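Local structure of aldehyde dehydrogenase 12 (Zea mays, 6D97) at residues I62-L66 with R136-K140; S332-K338 with Q438-S444; P365-T371 with K403-M408; L421-F426 with E453-M458. The protein catalyses the NAD+-dependent oxidation of L-glutamate gamma-semialdehyde to glutamate, the last step of proline catabolism in plants. All coordinates share one frame; numbering follows the deposited sequence.

In the fold
The four contacts fall into two touching pairs. Contacts 1 and 3, with centres about 11 Å apart, lie on the side of the bound NAD: the end of helix 124-137 and the turn after strand 60-63 meet the two irregular loops of contact 3, one of which holds Thr368 of the NAD pocket. Contacts 2 and 4, centres about 13 Å apart, belong to the seven-stranded mixed sheet and the helix packed on it. Along the chain contact 1 comes first. Strand 331-337 follows, then both loops of contact 3, then 421-426, strand 437-443 and helix 448-457. The chain thus leaves for the cofactor side and returns between two neighbouring parallel strands of one sheet.

Contact 1. Residues I62-L66 with R136-K140; sequences IVDPL and RVSPK
Asp64 and Pro65, just beyond strand 60-63, face the last turn of helix 124-137 without backbone pairing, the closest alpha carbons being CA of Asp64 and CA of Val137 at 7.0 Å. The charged link is a salt bridge in which Arg136 NH2 donates to Asp64 OD2 over 2.8 Å. The carboxylate oxygen sits almost in the guanidinium plane, yet the nitrogen comes from above the carboxylate, the two planes being 38° apart. Bends at chi2 and chi3 fold the arginine so that NE and its own carbonyl O share one water, which also donates to Asp64 OD1. The same OD1 takes the backbone N of Leu66 at 2.8 Å, so both carboxylate oxygens are held, which probably limits rotation of the aspartate. Arg136 NH1 is bound by the carbonyls of Pro34 and Val37. Beside this polar cluster the two proline rings pack together, Pro65 CB to Pro139 CG 3.6 Å. Pro65 CD rests 3.4 Å from Arg136 O. Pro139 in turn touches Pro365, and its side chain lies about 12 Å from the bound NAD. The bond from Leu66 N to Asp64 OD1 makes an Asx turn, here clamped by a salt bridge to a helix end.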
loop_
_atom_site.group_PDB
_atom_site.type_symbol
_atom_site.label_atom_id
_atom_site.label_comp_id
_atom_site.label_asym_id
_atom_site.label_seq_id
_atom_site.Cartn_x
_atom_site.Cartn_y
_atom_site.Cartn_z
ATOM N N ILE A 62 -7.817 43.597 18.324
ATOM C CA ILE A 62 -6.492 43.248 17.831
ATOM C C ILE A 62 -5.870 44.510 17.252
ATOM O O ILE A 62 -6.537 45.259 16.526
ATOM C CB ILE A 62 -6.568 42.137 16.769
ATOM C CG1 ILE A 62 -7.269 40.897 17.332
ATOM C CG2 ILE A 62 -5.180 41.810 16.232
ATOM C CD1 ILE A 62 -6.614 40.325 18.568
ATOM N N VAL A 63 -4.607 44.757 17.574
ATOM C CA VAL A 63 -3.927 45.936 17.048
ATOM C C VAL A 63 -3.173 45.566 15.781
ATOM O O VAL A 63 -2.703 44.436 15.606
ATOM C CB VAL A 63 -2.987 46.580 18.090
ATOM C CG1 VAL A 63 -3.794 47.208 19.218
ATOM C CG2 VAL A 63 -1.982 45.568 18.614
ATOM N N ASP A 64 -3.078 46.539 14.882
ATOM C CA ASP A 64 -2.298 46.399 13.657
ATOM C C ASP A 64 -0.827 46.252 14.022
ATOM O O ASP A 64 -0.265 47.153 14.658
ATOM C CB ASP A 64 -2.524 47.614 12.752
ATOM C CG ASP A 64 -1.857 47.484 11.383
ATOM O OD1 ASP A 64 -0.802 46.825 11.259
ATOM O OD2 ASP A 64 -2.394 48.067 10.418
ATOM N N PRO A 65 -0.167 45.156 13.640
ATOM C CA PRO A 65 1.241 44.971 14.029
ATOM C C PRO A 65 2.179 46.029 13.477
ATOM O O PRO A 65 3.316 46.119 13.958
ATOM C CB PRO A 65 1.587 43.587 13.464
ATOM C CG PRO A 65 0.264 42.915 13.250
ATOM C CD PRO A 65 -0.677 44.013 12.866
ATOM N N LEU A 66 1.755 46.818 12.492
ATOM C CA LEU A 66 2.625 47.825 11.897
ATOM C C LEU A 66 2.465 49.201 12.521
ATOM O O LEU A 66 3.371 50.031 12.381
ATOM C CB LEU A 66 2.374 47.935 10.388
ATOM C CG LEU A 66 2.900 46.834 9.463
ATOM C CD1 LEU A 66 2.619 47.193 8.012
ATOM C CD2 LEU A 66 4.387 46.624 9.670
ATOM N N ARG A 136 -1.740 41.461 6.627
ATOM C CA ARG A 136 -2.153 42.475 7.590
ATOM C C ARG A 136 -2.120 41.960 9.022
ATOM O O ARG A 136 -1.859 42.728 9.947
ATOM C CB ARG A 136 -3.550 43.001 7.251
ATOM C CG ARG A 136 -3.693 43.738 5.917
ATOM C CD ARG A 136 -2.801 44.967 5.817
ATOM N NE ARG A 136 -2.950 45.864 6.960
ATOM C CZ ARG A 136 -3.887 46.799 7.072
ATOM N NH1 ARG A 136 -4.778 46.976 6.109
ATOM N NH2 ARG A 136 -3.935 47.558 8.155
ATOM N N VAL A 137 -2.380 40.676 9.232
ATOM C CA VAL A 137 -2.488 40.127 10.577
ATOM C C VAL A 137 -1.236 39.363 10.990
ATOM O O VAL A 137 -0.841 39.416 12.154
ATOM C CB VAL A 137 -3.751 39.248 10.703
ATOM C CG1 VAL A 137 -4.979 40.106 10.579
ATOM C CG2 VAL A 137 -3.762 38.160 9.641
ATOM N N SER A 138 -0.612 38.640 10.067
ATOM C CA SER A 138 0.633 37.916 10.322
ATOM C C SER A 138 1.676 38.453 9.352
ATOM O O SER A 138 1.927 37.846 8.302
ATOM C CB SER A 138 0.453 36.406 10.176
ATOM O OG SER A 138 1.658 35.721 10.458
ATOM N N PRO A 139 2.308 39.581 9.682
ATOM C CA PRO A 139 3.127 40.309 8.700
ATOM C C PRO A 139 4.263 39.468 8.137
ATOM O O PRO A 139 5.065 38.888 8.873
ATOM C CB PRO A 139 3.650 41.506 9.504
ATOM C CG PRO A 139 2.616 41.702 10.570
ATOM C CD PRO A 139 2.182 40.320 10.948
ATOM N N LYS A 140 4.307 39.409 6.810
ATOM C CA LYS A 140 5.320 38.695 6.047
ATOM C C LYS A 140 5.269 39.259 4.635
ATOM O O LYS A 140 4.335 39.979 4.274
ATOM C CB LYS A 140 5.070 37.186 6.064
ATOM C CG LYS A 140 3.730 36.793 5.470
ATOM C CD LYS A 140 3.516 35.290 5.507
ATOM C CE LYS A 140 3.131 34.810 6.900
ATOM N NZ LYS A 140 2.811 33.353 6.929
HETATM O O HOH W 1 -0.912 45.250 9.014
#

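Contact 2. Residues S332-K338 with Q438-S444; sequences SVLFMHK and QVVTEYS
Strands 332-337 and 438-443 run parallel, 13° apart, joined by a ladder of six backbone hydrogen bonds from Val439 N to Ser332 O at one end to Lys338 N to Tyr443 O at the other. The shortest is Met336 N to Thr441 O at 2.7 Å, and CA-H...O contacts fill the gaps, as from Glu442 CA to Met336 O (3.1 Å). Aromatic contacts gather on the Phe335 face. The ring of His337 turns its edge to the face of Tyr443, planes 72° apart, while His337 CA lies over that same ring, 3.9 Å from its centroid. Tyr443 reaches back across the neighbouring strand because its CG stands between backbone N and carbonyl carbon (chi1 74°). A leucine here would probably leave Leu302 O without the hydroxyl that donates to it and the His337 edge without a ring face to meet. Apolar contacts follow: Thr441 CG2 meets Phe335 CD1 at 3.5 Å, and on the other face Met336 SD meets Val440 CG1 at 3.7 Å. Strand 298-302 flanks 331-337 on its other edge. Helix 345-354 covers Leu334 and Met336, helix 417-420 covers Thr441 and Tyr443, and the Phe335 ring reaches Ala454 and Met458 of the 453-458 segment.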
loop_
_atom_site.group_PDB
_atom_site.type_symbol
_atom_site.label_atom_id
_atom_site.label_comp_id
_atom_site.label_asym_id
_atom_site.label_seq_id
_atom_site.Cartn_x
_atom_site.Cartn_y
_atom_site.Cartn_z
ATOM N N SER A 332 17.308 27.717 13.082
ATOM C CA SER A 332 17.689 28.304 14.359
ATOM C C SER A 332 19.147 28.078 14.728
ATOM O O SER A 332 19.678 28.821 15.559
ATOM C CB SER A 332 16.805 27.755 15.488
ATOM O OG SER A 332 15.471 28.225 15.376
ATOM N N VAL A 333 19.801 27.077 14.147
ATOM C CA VAL A 333 21.223 26.863 14.385
ATOM C C VAL A 333 21.853 26.334 13.103
ATOM O O VAL A 333 21.220 25.599 12.339
ATOM C CB VAL A 333 21.465 25.917 15.582
ATOM C CG1 VAL A 333 20.853 24.565 15.323
ATOM C CG2 VAL A 333 22.958 25.793 15.882
ATOM N N LEU A 334 23.104 26.732 12.867
ATOM C CA LEU A 334 23.859 26.340 11.684
ATOM C C LEU A 334 25.186 25.745 12.130
ATOM O O LEU A 334 26.012 26.447 12.722
ATOM C CB LEU A 334 24.085 27.544 10.760
ATOM C CG LEU A 334 24.803 27.324 9.426
ATOM C CD1 LEU A 334 23.975 26.426 8.531
ATOM C CD2 LEU A 334 25.072 28.647 8.733
ATOM N N PHE A 335 25.384 24.453 11.863
ATOM C CA PHE A 335 26.652 23.769 12.122
ATOM C C PHE A 335 27.486 23.837 10.844
ATOM O O PHE A 335 27.241 23.092 9.893
ATOM C CB PHE A 335 26.427 22.320 12.550
ATOM C CG PHE A 335 25.603 22.166 13.801
ATOM C CD1 PHE A 335 26.203 22.169 15.051
ATOM C CD2 PHE A 335 24.231 21.986 13.725
ATOM C CE1 PHE A 335 25.448 22.017 16.202
ATOM C CE2 PHE A 335 23.472 21.829 14.870
ATOM C CZ PHE A 335 24.080 21.845 16.111
ATOM N N MET A 336 28.479 24.725 10.825
ATOM C CA MET A 336 29.326 24.921 9.653
ATOM C C MET A 336 30.553 24.018 9.731
ATOM O O MET A 336 31.350 24.127 10.669
ATOM C CB MET A 336 29.775 26.378 9.538
ATOM C CG MET A 336 28.683 27.388 9.255
ATOM S SD MET A 336 29.417 29.019 9.049
ATOM C CE MET A 336 30.657 28.638 7.813
ATOM N N HIS A 337 30.717 23.142 8.739
ATOM C CA HIS A 337 31.972 22.415 8.610
ATOM C C HIS A 337 33.103 23.399 8.337
ATOM O O HIS A 337 32.925 24.385 7.617
ATOM C CB HIS A 337 31.890 21.378 7.488
ATOM C CG HIS A 337 33.011 20.383 7.501
ATOM N ND1 HIS A 337 34.316 20.723 7.214
ATOM C CD2 HIS A 337 33.021 19.055 7.766
ATOM C CE1 HIS A 337 35.081 19.650 7.306
ATOM N NE2 HIS A 337 34.320 18.624 7.639
ATOM N N LYS A 338 34.274 23.126 8.921
ATOM C CA LYS A 338 35.393 24.064 8.836
ATOM C C LYS A 338 35.747 24.407 7.395
ATOM O O LYS A 338 36.218 25.517 7.119
ATOM C CB LYS A 338 36.610 23.483 9.559
ATOM C CG LYS A 338 37.706 24.492 9.867
ATOM C CD LYS A 338 38.860 23.836 10.614
ATOM C CE LYS A 338 39.947 24.843 10.959
ATOM N NZ LYS A 338 40.543 25.469 9.746
ATOM N N GLN A 438 19.415 33.395 14.780
ATOM C CA GLN A 438 19.986 32.065 14.671
ATOM C C GLN A 438 21.350 32.044 15.348
ATOM O O GLN A 438 22.012 33.075 15.499
ATOM C CB GLN A 438 20.148 31.626 13.204
ATOM C CG GLN A 438 21.011 32.555 12.365
ATOM C CD GLN A 438 21.324 31.971 11.012
ATOM O OE1 GLN A 438 21.527 30.769 10.870
ATOM N NE2 GLN A 438 21.404 32.821 10.018
ATOM N N VAL A 439 21.782 30.844 15.725
ATOM C CA VAL A 439 23.125 30.608 16.234
ATOM C C VAL A 439 23.927 29.908 15.142
ATOM O O VAL A 439 23.426 28.993 14.475
ATOM C CB VAL A 439 23.107 29.784 17.534
ATOM C CG1 VAL A 439 24.520 29.470 18.010
ATOM C CG2 VAL A 439 22.322 30.527 18.609
ATOM N N VAL A 440 25.161 30.357 14.936
ATOM C CA VAL A 440 26.085 29.737 13.996
ATOM C C VAL A 440 27.252 29.166 14.795
ATOM O O VAL A 440 27.711 29.769 15.778
ATOM C CB VAL A 440 26.579 30.738 12.938
ATOM C CG1 VAL A 440 27.604 30.109 12.025
ATOM C CG2 VAL A 440 25.401 31.272 12.140
ATOM N N THR A 441 27.717 27.985 14.392
ATOM C CA THR A 441 28.885 27.376 15.003
ATOM C C THR A 441 29.674 26.634 13.933
ATOM O O THR A 441 29.238 26.475 12.786
ATOM C CB THR A 441 28.493 26.428 16.142
ATOM O OG1 THR A 441 29.646 26.175 16.953
ATOM C CG2 THR A 441 27.960 25.117 15.605
ATOM N N GLU A 442 30.867 26.196 14.321
ATOM C CA GLU A 442 31.794 25.539 13.411
ATOM C C GLU A 442 32.252 24.217 14.004
ATOM O O GLU A 442 32.464 24.107 15.216
ATOM C CB GLU A 442 33.007 26.429 13.117
ATOM C CG GLU A 442 33.951 25.843 12.083
ATOM C CD GLU A 442 35.280 26.566 12.028
ATOM O OE1 GLU A 442 35.400 27.534 11.249
ATOM O OE2 GLU A 442 36.203 26.166 12.772
ATOM N N TYR A 443 32.396 23.214 13.141
ATOM C CA TYR A 443 32.951 21.925 13.524
ATOM C C TYR A 443 33.989 21.494 12.501
ATOM O O TYR A 443 33.830 21.735 11.300
ATOM C CB TYR A 443 31.855 20.851 13.667
ATOM C CG TYR A 443 31.258 20.325 12.375
ATOM C CD1 TYR A 443 30.191 20.976 11.761
ATOM C CD2 TYR A 443 31.732 19.148 11.797
ATOM C CE1 TYR A 443 29.631 20.487 10.594
ATOM C CE2 TYR A 443 31.181 18.653 10.631
ATOM C CZ TYR A 443 30.131 19.327 10.035
ATOM O OH TYR A 443 29.583 18.840 8.875
ATOM N N SER A 444 35.059 20.874 12.988
ATOM C CA SER A 444 36.114 20.366 12.130
ATOM C C SER A 444 35.783 18.948 11.684
ATOM O O SER A 444 34.796 18.346 12.114
ATOM C CB SER A 444 37.466 20.400 12.847
ATOM O OG SER A 444 37.495 19.503 13.943
#

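Contact 3. Residues P365-T371 with K403-M408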
loop_
_atom_site.group_PDB
_atom_site.type_symbol
_atom_site.label_atom_id
_atom_site.label_comp_id
_atom_site.label_asym_id
_atom_site.label_seq_id
_atom_site.Cartn_x
_atom_site.Cartn_y
_atom_site.Cartn_z
ATOM N N PRO A 365 7.480 42.886 12.105
ATOM C CA PRO A 365 7.050 42.651 13.489
ATOM C C PRO A 365 7.169 41.184 13.878
ATOM O O PRO A 365 6.976 40.281 13.060
ATOM C CB PRO A 365 5.586 43.111 13.491
ATOM C CG PRO A 365 5.460 44.007 12.303
ATOM C CD PRO A 365 6.411 43.476 11.283
ATOM N N VAL A 366 7.513 40.963 15.144
ATOM C CA VAL A 366 7.672 39.631 15.719
ATOM C C VAL A 366 6.606 39.506 16.796
ATOM O O VAL A 366 6.727 40.094 17.879
ATOM C CB VAL A 366 9.075 39.408 16.288
ATOM C CG1 VAL A 366 9.186 38.016 16.859
ATOM C CG2 VAL A 366 10.118 39.638 15.207
ATOM N N LEU A 367 5.559 38.733 16.507
ATOM C CA LEU A 367 4.319 38.852 17.263
ATOM C C LEU A 367 4.382 38.203 18.641
ATOM O O LEU A 367 3.519 38.485 19.477
ATOM C CB LEU A 367 3.157 38.257 16.461
ATOM C CG LEU A 367 2.811 38.918 15.123
ATOM C CD1 LEU A 367 1.377 38.610 14.712
ATOM C CD2 LEU A 367 3.048 40.418 15.182
ATOM N N THR A 368 5.375 37.350 18.911
ATOM C CA THR A 368 5.417 36.654 20.191
ATOM C C THR A 368 6.740 36.804 20.935
ATOM O O THR A 368 6.911 36.173 21.985
ATOM C CB THR A 368 5.102 35.162 20.014
ATOM O OG1 THR A 368 6.052 34.570 19.120
ATOM C CG2 THR A 368 3.698 34.976 19.468
ATOM N N VAL A 369 7.680 37.607 20.437
ATOM C CA VAL A 369 8.915 37.893 21.163
ATOM C C VAL A 369 9.191 39.385 21.045
ATOM O O VAL A 369 9.270 39.917 19.932
ATOM C CB VAL A 369 10.124 37.093 20.637
ATOM C CG1 VAL A 369 11.297 37.196 21.614
ATOM C CG2 VAL A 369 9.757 35.644 20.397
ATOM N N THR A 370 9.339 40.060 22.181
ATOM C CA THR A 370 9.633 41.485 22.159
ATOM C C THR A 370 11.088 41.729 21.764
ATOM O O THR A 370 11.932 40.827 21.795
ATOM C CB THR A 370 9.362 42.117 23.524
ATOM O OG1 THR A 370 10.286 41.590 24.485
ATOM C CG2 THR A 370 7.942 41.821 23.975
ATOM N N THR A 371 11.371 42.979 21.391
ATOM C CA THR A 371 12.741 43.365 21.067
ATOM C C THR A 371 13.661 43.184 22.267
ATOM O O THR A 371 14.785 42.684 22.128
ATOM C CB THR A 371 12.783 44.817 20.582
ATOM O OG1 THR A 371 11.851 44.999 19.510
ATOM C CG2 THR A 371 14.178 45.163 20.089
ATOM N N LYS A 403 5.078 48.148 21.005
ATOM C CA LYS A 403 6.167 47.520 21.744
ATOM C C LYS A 403 5.840 46.101 22.194
ATOM O O LYS A 403 6.758 45.375 22.593
ATOM C CB LYS A 403 6.550 48.383 22.946
ATOM C CG LYS A 403 7.171 49.725 22.566
ATOM C CD LYS A 403 8.520 49.546 21.883
ATOM C CE LYS A 403 9.648 49.438 22.897
ATOM N NZ LYS A 403 10.879 48.844 22.298
ATOM N N ILE A 404 4.572 45.682 22.138
ATOM C CA ILE A 404 4.254 44.288 22.434
ATOM C C ILE A 404 4.891 43.354 21.419
ATOM O O ILE A 404 5.081 42.167 21.702
ATOM C CB ILE A 404 2.728 44.042 22.486
ATOM C CG1 ILE A 404 2.037 44.619 21.246
ATOM C CG2 ILE A 404 2.129 44.566 23.788
ATOM C CD1 ILE A 404 0.663 44.022 20.986
ATOM N N TYR A 405 5.220 43.859 20.235
ATOM C CA TYR A 405 5.807 43.062 19.170
ATOM C C TYR A 405 7.263 43.455 18.978
ATOM O O TYR A 405 7.623 44.631 19.103
ATOM C CB TYR A 405 5.034 43.247 17.863
ATOM C CG TYR A 405 3.585 42.824 17.958
ATOM C CD1 TYR A 405 3.201 41.773 18.787
ATOM C CD2 TYR A 405 2.599 43.477 17.228
ATOM C CE1 TYR A 405 1.880 41.377 18.877
ATOM C CE2 TYR A 405 1.273 43.093 17.319
ATOM C CZ TYR A 405 0.923 42.042 18.145
ATOM O OH TYR A 405 -0.390 41.655 18.234
ATOM N N GLY A 406 8.099 42.467 18.684
ATOM C CA GLY A 406 9.496 42.739 18.446
ATOM C C GLY A 406 9.744 43.337 17.076
ATOM O O GLY A 406 8.947 43.195 16.149
ATOM N N ALA A 407 10.881 44.024 16.958
ATOM C CA ALA A 407 11.279 44.667 15.703
ATOM C C ALA A 407 12.808 44.659 15.666
ATOM O O ALA A 407 13.459 45.614 16.096
ATOM C CB ALA A 407 10.717 46.077 15.586
ATOM N N MET A 408 13.362 43.573 15.139
ATOM C CA MET A 408 14.793 43.316 15.177
ATOM C C MET A 408 15.346 43.140 13.771
ATOM O O MET A 408 14.678 42.590 12.890
ATOM C CB MET A 408 15.100 42.063 16.004
ATOM C CG MET A 408 15.098 42.282 17.505
ATOM S SD MET A 408 16.532 43.220 18.061
ATOM C CE MET A 408 17.866 42.154 17.518
HETATM O O HOH W 2 9.211 45.143 21.402
#
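Pro365 opens the contact with its CA 3.3 Å from Gly406 O, a CA-H...O approach, and its CB beside that of Tyr405. Val366 pairs with Gly406 through two backbone bonds, Val366 N to Gly406 O (2.8 Å) and Gly406 N back to Val366 O (2.9 Å), a single antiparallel hydrogen-bonded bridge between loops that otherwise have no regular structure. Leu367 carries the main side-chain contact: its CD2 stands over the centre of the Tyr405 ring, 3.6 Å from the centroid and only 7° off the normal, a CH-pi contact. Ile404 CD1 lies against the opposite face, so the ring is sandwiched, and Leu367 O approaches its CD1 atom. A serine in place of Tyr405 would probably leave Leu367 CD2 and Pro65, whose CA packs on the Tyr405 ring, without the surface they rest on. Next comes Thr368, which touches the bound NAD; this loop is thus part of the wall of the cofactor pocket, and Leu367 itself packs on Phe198, another pocket residue. Val369 follows, and its O lies 3.2 Å from Gly406 CA, an approach that only a glycine allows here, since a beta carbon at Gly406 would run into Val369 O. Thr370 is the N-cap of helix 371-382, its OG1 bound to Ala373 N, while its methyl CG2 lies near Ile404 O. Thr371 splits its branches: OG1 stands beside the backbone N (chi1 -53°) and accepts from Ala407 N at 2.9 Å, which leaves CG2 anti to the threonine's own N, against Met408 SD at 3.7 Å. One water bridges Thr371 N to the carbonyls of Lys403 and Tyr405.

Contact 4. Residues L421-F426 with E453-M458; sequences LKSGNF and EACERM
Leu421 O is gripped end-on by Arg457, whose NH1 donates at 2.7 Å and whose NH2 donates at 3.0 Å. The oxygen lies in the guanidinium plane. NH1 meets it on a lone pair, whereas NH2 comes from above the carbonyl plane. NH1 also bonds Glu453 OE2, one turn earlier on the same helix, at 3.1 Å, a bent salt bridge, its oxygen tilted from the guanidinium plane, that adds a second hold and, with the grip on Leu421 O, probably restricts its rotation. Thus anchored, the group lies flat on Phe426, planes 21° apart, its CZ 4.4 Å from the ring centroid: a stacked cation-pi pair. The phenylalanine gets under it with CG anti to its backbone N (chi1 -176°), which swings the ring toward helix 448-457, so that its tip atom CZ reaches Arg457 CB at 3.5 Å and its edge looks at Ala454 O. Ala454 CB fills the corner beside Leu421 CD2, at 3.7 Å. Neighbouring Glu456 OE2 binds Lys94 N of the second subunit, while Cys455 and Met458 pack on Trp299 of strand 298-302. The segment 421-426 thereby packs against the C-terminal turn of helix 448-457, the connecting helix of a beta-alpha-beta crossover from strand 437-443 to strand 463-467.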
loop_
_atom_site.group_PDB
_atom_site.type_symbol
_atom_site.label_atom_id
_atom_site.label_comp_id
_atom_site.label_asym_id
_atom_site.label_seq_id
_atom_site.Cartn_x
_atom_site.Cartn_y
_atom_site.Cartn_z
ATOM N N LEU A 421 28.142 22.559 23.803
ATOM C CA LEU A 421 27.892 21.243 24.380
ATOM C C LEU A 421 27.895 21.251 25.900
ATOM O O LEU A 421 27.381 20.309 26.514
ATOM C CB LEU A 421 28.927 20.246 23.867
ATOM C CG LEU A 421 28.681 19.834 22.417
ATOM C CD1 LEU A 421 29.687 18.791 21.986
ATOM C CD2 LEU A 421 27.264 19.314 22.255
ATOM N N LYS A 422 28.448 22.288 26.517
ATOM C CA LYS A 422 28.499 22.354 27.967
ATOM C C LYS A 422 27.106 22.574 28.542
ATOM O O LYS A 422 26.231 23.170 27.908
ATOM C CB LYS A 422 29.444 23.469 28.407
ATOM C CG LYS A 422 30.883 23.222 27.992
ATOM C CD LYS A 422 31.759 24.423 28.277
ATOM C CE LYS A 422 33.186 23.991 28.550
ATOM N NZ LYS A 422 34.194 24.786 27.801
ATOM N N SER A 423 26.901 22.060 29.751
ATOM C CA SER A 423 25.625 22.230 30.427
ATOM C C SER A 423 25.387 23.706 30.727
ATOM O O SER A 423 26.327 24.492 30.883
ATOM C CB SER A 423 25.590 21.408 31.716
ATOM O OG SER A 423 24.278 20.956 32.010
ATOM N N GLY A 424 24.115 24.084 30.790
ATOM C CA GLY A 424 23.758 25.477 30.964
ATOM C C GLY A 424 23.808 26.229 29.651
ATOM O O GLY A 424 22.803 26.804 29.219
ATOM N N ASN A 425 24.977 26.222 29.004
ATOM C CA ASN A 425 25.099 26.836 27.685
ATOM C C ASN A 425 24.191 26.149 26.675
ATOM O O ASN A 425 23.590 26.813 25.825
ATOM C CB ASN A 425 26.546 26.784 27.199
ATOM C CG ASN A 425 27.465 27.670 27.995
ATOM O OD1 ASN A 425 27.023 28.560 28.721
ATOM N ND2 ASN A 425 28.763 27.444 27.848
ATOM N N PHE A 426 24.068 24.823 26.760
ATOM C CA PHE A 426 23.274 24.095 25.776
ATOM C C PHE A 426 21.809 24.518 25.816
ATOM O O PHE A 426 21.205 24.815 24.778
ATOM C CB PHE A 426 23.398 22.587 26.002
ATOM C CG PHE A 426 22.673 21.773 24.973
ATOM C CD1 PHE A 426 23.270 21.492 23.754
ATOM C CD2 PHE A 426 21.378 21.329 25.201
ATOM C CE1 PHE A 426 22.606 20.765 22.793
ATOM C CE2 PHE A 426 20.704 20.601 24.239
ATOM C CZ PHE A 426 21.321 20.319 23.033
ATOM N N GLU A 453 25.827 14.688 18.740
ATOM C CA GLU A 453 25.461 14.697 20.153
ATOM C C GLU A 453 24.556 15.878 20.473
ATOM O O GLU A 453 23.561 15.732 21.193
ATOM C CB GLU A 453 26.712 14.738 21.032
ATOM C CG GLU A 453 26.397 14.882 22.517
ATOM C CD GLU A 453 27.619 15.197 23.365
ATOM O OE1 GLU A 453 28.740 14.811 22.972
ATOM O OE2 GLU A 453 27.457 15.841 24.424
ATOM N N ALA A 454 24.882 17.059 19.940
ATOM C CA ALA A 454 24.053 18.233 20.188
ATOM C C ALA A 454 22.652 18.051 19.621
ATOM O O ALA A 454 21.666 18.450 20.250
ATOM C CB ALA A 454 24.713 19.478 19.598
ATOM N N CYS A 455 22.541 17.447 18.435
ATOM C CA CYS A 455 21.221 17.238 17.847
ATOM C C CYS A 455 20.419 16.215 18.642
ATOM O O CYS A 455 19.202 16.359 18.802
ATOM C CB CYS A 455 21.351 16.804 16.385
ATOM S SG CYS A 455 22.057 18.044 15.269
ATOM N N GLU A 456 21.084 15.178 19.157
ATOM C CA GLU A 456 20.385 14.172 19.949
ATOM C C GLU A 456 19.939 14.727 21.297
ATOM O O GLU A 456 18.919 14.291 21.840
ATOM C CB GLU A 456 21.285 12.947 20.131
ATOM C CG GLU A 456 20.764 11.896 21.100
ATOM C CD GLU A 456 19.650 11.044 20.518
ATOM O OE1 GLU A 456 19.311 11.227 19.327
ATOM O OE2 GLU A 456 19.118 10.185 21.257
ATOM N N ARG A 457 20.670 15.701 21.842
ATOM C CA ARG A 457 20.311 16.270 23.134
ATOM C C ARG A 457 19.167 17.273 23.052
ATOM O O ARG A 457 18.641 17.668 24.098
ATOM C CB ARG A 457 21.537 16.927 23.778
ATOM C CG ARG A 457 22.506 15.931 24.401
ATOM C CD ARG A 457 23.856 16.568 24.720
ATOM N NE ARG A 457 23.767 17.604 25.746
ATOM C CZ ARG A 457 24.776 18.396 26.097
ATOM N NH1 ARG A 457 25.955 18.275 25.503
ATOM N NH2 ARG A 457 24.603 19.311 27.042
ATOM N N MET A 458 18.764 17.685 21.850
ATOM C CA MET A 458 17.642 18.602 21.709
ATOM C C MET A 458 16.333 17.900 22.052
ATOM O O MET A 458 16.214 16.675 21.956
ATOM C CB MET A 458 17.580 19.165 20.286
ATOM C CG MET A 458 18.749 20.069 19.925
ATOM S SD MET A 458 18.869 20.427 18.161
ATOM C CE MET A 458 20.477 21.213 18.094
#